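Local structure of putative glucoamylase (Bacteroides uniformis, 4GL3) at residues Gly246-Leu249 against Phe250-His253; Ala305-Asp309 against Lys310-Ala314. The protein is a putative glucoamylase of the six-hairpin glycosidase clan and probably hydrolyses glucosidic bonds in a carbohydrate substrate. All coordinates share one frame; numbering follows the deposited sequence.

Contact 1. Residues Gly246-Leu249 against Phe250-His253; sequences GGPL and FFTH
Leu249 O accepts two hydrogen bonds from Thr252, one from OG1 at 2.9 Å and one from the backbone N at 3.0 Å. The hydroxyl arrives almost in line with the carbonyl bond (C=O...OG1 163°), whereas the amide donor sits above the carbonyl plane. Thr252 chi1 of 70° places OG1 between the backbone N and the carbonyl carbon, turning the hydroxyl back onto the preceding turn. The motif is a run of overlapping turns closed by backbone bonds three residues apart: Phe251 N to Pro248 O, Thr252 N to Leu249 O and His253 N to Phe250 O. This mostly buried run lies in the loop between strand 235-239 and helix 271-288.

The His253 imidazole turns one face to the doubly bonded Leu249 O, which stands 3.7 Å above the ring centre; its NE2 is bonded to Ser332, which helps fix the ring. The Leu249 isobutyl group packs on His278 and Asn282 of helix 271-288, with CD1 3.8 Å from Thr252 OG1.

The two phenylalanines fold back onto Pro248 differently. Phe250 runs alongside the proline ring, its CD1 3.7 Å from Pro248 CB. Phe251 offers a face instead: Pro248 CD makes a CH-pi contact 4.0 Å from the ring centroid and 25° off the normal. Further along this ring, Gly247, without a side chain, lets Phe251 CE2 come near its CA, and Phe251 CD2 lies 3.3 Å from Gly246 O.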
loop_
_atom_site.group_PDB
_atom_site.type_symbol
_atom_site.label_atom_id
_atom_site.label_comp_id
_atom_site.label_asym_id
_atom_site.label_seq_id
_atom_site.Cartn_x
_atom_site.Cartn_y
_atom_site.Cartn_z
ATOM N N GLY A 246 -16.569 -4.303 5.128
ATOM C CA GLY A 246 -15.266 -3.608 5.259
ATOM C C GLY A 246 -14.618 -3.235 3.931
ATOM O O GLY A 246 -13.822 -2.294 3.854
ATOM N N GLY A 247 -14.979 -3.965 2.875
ATOM C CA GLY A 247 -14.431 -3.716 1.562
ATOM C C GLY A 247 -13.330 -4.710 1.201
ATOM O O GLY A 247 -13.056 -5.665 1.925
ATOM N N PRO A 248 -12.706 -4.492 0.056
ATOM C CA PRO A 248 -11.489 -5.228 -0.325
ATOM C C PRO A 248 -10.417 -5.151 0.784
ATOM O O PRO A 248 -10.216 -4.077 1.430
ATOM C CB PRO A 248 -11.005 -4.510 -1.582
ATOM C CG PRO A 248 -12.111 -3.568 -1.995
ATOM C CD PRO A 248 -12.982 -3.322 -0.803
ATOM N N LEU A 249 -9.743 -6.276 1.025
ATOM C CA LEU A 249 -8.837 -6.392 2.199
ATOM C C LEU A 249 -7.623 -5.462 2.108
ATOM O O LEU A 249 -7.038 -5.143 3.146
ATOM C CB LEU A 249 -8.453 -7.855 2.516
ATOM C CG LEU A 249 -7.893 -8.150 3.921
ATOM C CD1 LEU A 249 -8.733 -7.568 5.085
ATOM C CD2 LEU A 249 -7.711 -9.646 4.078
ATOM N N PHE A 250 -7.266 -4.978 0.906
ATOM C CA PHE A 250 -6.119 -4.068 0.816
ATOM C C PHE A 250 -6.317 -2.739 1.572
ATOM O O PHE A 250 -5.348 -2.015 1.793
ATOM C CB PHE A 250 -5.677 -3.788 -0.642
ATOM C CG PHE A 250 -6.474 -2.679 -1.344
ATOM C CD1 PHE A 250 -7.693 -2.972 -1.965
ATOM C CD2 PHE A 250 -6.009 -1.371 -1.378
ATOM C CE1 PHE A 250 -8.421 -1.981 -2.646
ATOM C CE2 PHE A 250 -6.728 -0.372 -2.074
ATOM C CZ PHE A 250 -7.935 -0.677 -2.681
ATOM N N PHE A 251 -7.556 -2.402 1.940
ATOM C CA PHE A 251 -7.780 -1.253 2.796
ATOM C C PHE A 251 -6.985 -1.359 4.139
ATOM O O PHE A 251 -6.668 -0.340 4.728
ATOM C CB PHE A 251 -9.269 -1.064 3.127
ATOM C CG PHE A 251 -10.171 -0.640 1.956
ATOM C CD1 PHE A 251 -9.680 -0.375 0.686
ATOM C CD2 PHE A 251 -11.557 -0.519 2.174
ATOM C CE1 PHE A 251 -10.535 0.024 -0.338
ATOM C CE2 PHE A 251 -12.408 -0.132 1.165
ATOM C CZ PHE A 251 -11.889 0.175 -0.088
ATOM N N THR A 252 -6.651 -2.574 4.589
ATOM C CA THR A 252 -5.839 -2.768 5.831
ATOM C C THR A 252 -4.334 -2.785 5.562
ATOM O O THR A 252 -3.547 -2.997 6.486
ATOM C CB THR A 252 -6.229 -4.070 6.556
ATOM O OG1 THR A 252 -5.783 -5.200 5.778
ATOM C CG2 THR A 252 -7.753 -4.097 6.773
ATOM N N HIS A 253 -3.932 -2.540 4.303
ATOM C CA HIS A 253 -2.545 -2.624 3.906
ATOM C C HIS A 253 -1.910 -1.282 3.501
ATOM O O HIS A 253 -0.857 -0.958 3.968
ATOM C CB HIS A 253 -2.338 -3.615 2.737
ATOM C CG HIS A 253 -2.894 -4.963 2.994
ATOM N ND1 HIS A 253 -3.361 -5.765 1.978
ATOM C CD2 HIS A 253 -3.146 -5.614 4.155
ATOM C CE1 HIS A 253 -3.854 -6.878 2.510
ATOM N NE2 HIS A 253 -3.720 -6.821 3.825
#

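Contact 2. Residues Ala305-Asp309 against Lys310-Ala314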
loop_
_atom_site.group_PDB
_atom_site.type_symbol
_atom_site.label_atom_id
_atom_site.label_comp_id
_atom_site.label_asym_id
_atom_site.label_seq_id
_atom_site.Cartn_x
_atom_site.Cartn_y
_atom_site.Cartn_z
ATOM N N ALA A 305 -9.062 -6.222 -4.475
ATOM C CA ALA A 305 -8.923 -5.772 -5.866
ATOM C C ALA A 305 -7.742 -6.449 -6.553
ATOM O O ALA A 305 -6.618 -6.472 -6.012
ATOM C CB ALA A 305 -8.775 -4.228 -5.959
ATOM N N SER A 306 -7.983 -6.942 -7.760
ATOM C CA SER A 306 -6.927 -7.571 -8.536
ATOM C C SER A 306 -7.400 -7.903 -9.945
ATOM O O SER A 306 -8.585 -7.750 -10.258
ATOM C CB SER A 306 -6.521 -8.871 -7.825
ATOM O OG SER A 306 -7.527 -9.855 -7.919
ATOM N N ASP A 307 -6.494 -8.465 -10.756
ATOM C CA ASP A 307 -6.887 -9.109 -11.997
ATOM C C ASP A 307 -7.854 -10.266 -11.700
ATOM O O ASP A 307 -7.937 -10.779 -10.563
ATOM C CB ASP A 307 -5.657 -9.621 -12.770
ATOM C CG ASP A 307 -4.874 -8.511 -13.481
ATOM O OD1 ASP A 307 -5.297 -7.326 -13.487
ATOM O OD2 ASP A 307 -3.820 -8.847 -14.066
ATOM N N GLY A 308 -8.591 -10.657 -12.736
ATOM C CA GLY A 308 -9.598 -11.676 -12.642
ATOM C C GLY A 308 -9.832 -12.329 -13.982
ATOM O O GLY A 308 -9.492 -11.770 -15.014
ATOM N N ASP A 309 -10.427 -13.505 -13.966
ATOM C CA ASP A 309 -10.710 -14.216 -15.201
ATOM C C ASP A 309 -11.626 -13.433 -16.158
ATOM O O ASP A 309 -11.544 -13.632 -17.350
ATOM C CB ASP A 309 -11.271 -15.608 -14.930
ATOM C CG ASP A 309 -12.513 -15.590 -14.018
ATOM O OD1 ASP A 309 -12.430 -15.097 -12.870
ATOM O OD2 ASP A 309 -13.558 -16.108 -14.445
ATOM N N LYS A 310 -12.455 -12.534 -15.648
ATOM C CA LYS A 310 -13.321 -11.714 -16.490
ATOM C C LYS A 310 -12.828 -10.270 -16.562
ATOM O O LYS A 310 -13.490 -9.413 -17.119
ATOM C CB LYS A 310 -14.739 -11.704 -15.905
ATOM C CG LYS A 310 -15.411 -13.075 -15.748
ATOM C CD LYS A 310 -15.622 -13.774 -17.089
ATOM C CE LYS A 310 -16.964 -14.507 -17.121
ATOM N NZ LYS A 310 -16.927 -15.728 -17.968
ATOM N N GLY A 311 -11.681 -9.986 -15.965
ATOM C CA GLY A 311 -11.155 -8.630 -15.940
ATOM C C GLY A 311 -10.911 -8.163 -14.514
ATOM O O GLY A 311 -11.272 -8.851 -13.551
ATOM N N TYR A 312 -10.321 -6.973 -14.390
ATOM C CA TYR A 312 -9.930 -6.417 -13.105
ATOM C C TYR A 312 -11.179 -5.994 -12.363
ATOM O O TYR A 312 -12.098 -5.497 -12.967
ATOM C CB TYR A 312 -8.962 -5.252 -13.295
ATOM C CG TYR A 312 -8.377 -4.672 -12.026
ATOM C CD1 TYR A 312 -9.067 -3.714 -11.283
ATOM C CD2 TYR A 312 -7.104 -5.049 -11.586
ATOM C CE1 TYR A 312 -8.525 -3.204 -10.125
ATOM C CE2 TYR A 312 -6.556 -4.541 -10.430
ATOM C CZ TYR A 312 -7.260 -3.615 -9.697
ATOM O OH TYR A 312 -6.680 -3.081 -8.544
ATOM N N SER A 313 -11.235 -6.255 -11.066
ATOM C CA SER A 313 -12.345 -5.792 -10.242
ATOM C C SER A 313 -11.969 -5.716 -8.760
ATOM O O SER A 313 -11.053 -6.414 -8.320
ATOM C CB SER A 313 -13.551 -6.704 -10.435
ATOM O OG SER A 313 -14.713 -6.088 -9.916
ATOM N N ALA A 314 -12.674 -4.861 -8.008
ATOM C CA ALA A 314 -12.418 -4.637 -6.578
ATOM C C ALA A 314 -13.152 -5.718 -5.753
ATOM O O ALA A 314 -14.197 -5.481 -5.104
ATOM C CB ALA A 314 -12.805 -3.207 -6.177
HETATM O O HOH W 1 -4.914 -4.413 -7.289
HETATM O O HOH W 2 -13.536 -12.598 -12.903
#
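Residues 305-309 and 310-314 run 172° apart as the two arms of a short beta hairpin, turned over by a type I beta turn from Gly308 to Gly311. Ser306 and Ser313 form its antiparallel hydrogen-bonded pair: Ser306 N to Ser313 O is 3.2 Å and Ser313 N to Ser306 O is 3.1 Å. At the tip, Gly311 N closes the turn on Gly308 O.

The side chain that reaches back across the hairpin is Tyr312. With CG anti to the backbone N (chi1 -174°), its ring is laid over the Ser306 peptide, and Ser306 O stands 3.3 Å above one face, shifted toward the rim. The Asp307 carboxylate approaches the ring edge, its plane 84° from that of the ring and its OD1 3.5 Å from Tyr312 CD2. OD2 of the same carboxylate forms a salt bridge with Arg44 and a hydrogen bond with Ser375, so the acid is held in position from beyond the hairpin.

Near the turn, Asp309 OD1 accepts from Asn366 and from a water that in turn accepts from Lys310 N, joining the two corner residues of the turn. At the base, Ala305 CB packs 3.5 Å from Tyr312 OH, and a second water links that hydroxyl, at a short 2.5 Å, to Ala305 O, 3.0 Å from the water.

The turns of contact 1 and the hairpin of contact 2 have centres about 15 Å apart, yet the middle of contact 1 meets the base of the hairpin: Pro248 CB lies 3.9 Å from Ala305 N, and Phe250 CE1 lies 4.0 Å from Ala305 CB. Bonds of Leu249 with Leu303 and of Phe250 N with Thr304 OG1 tie contact 1 to the residues leading into strand 305-306. The side chains of Phe250 and Tyr312 each come within about 3 Å of bound 2-amino-2-hydroxymethyl-propane-1,3-diol, probably from the crystallisation liquor. Such molecules often mark pockets, so the two aromatic residues may line one, but no substrate site is established.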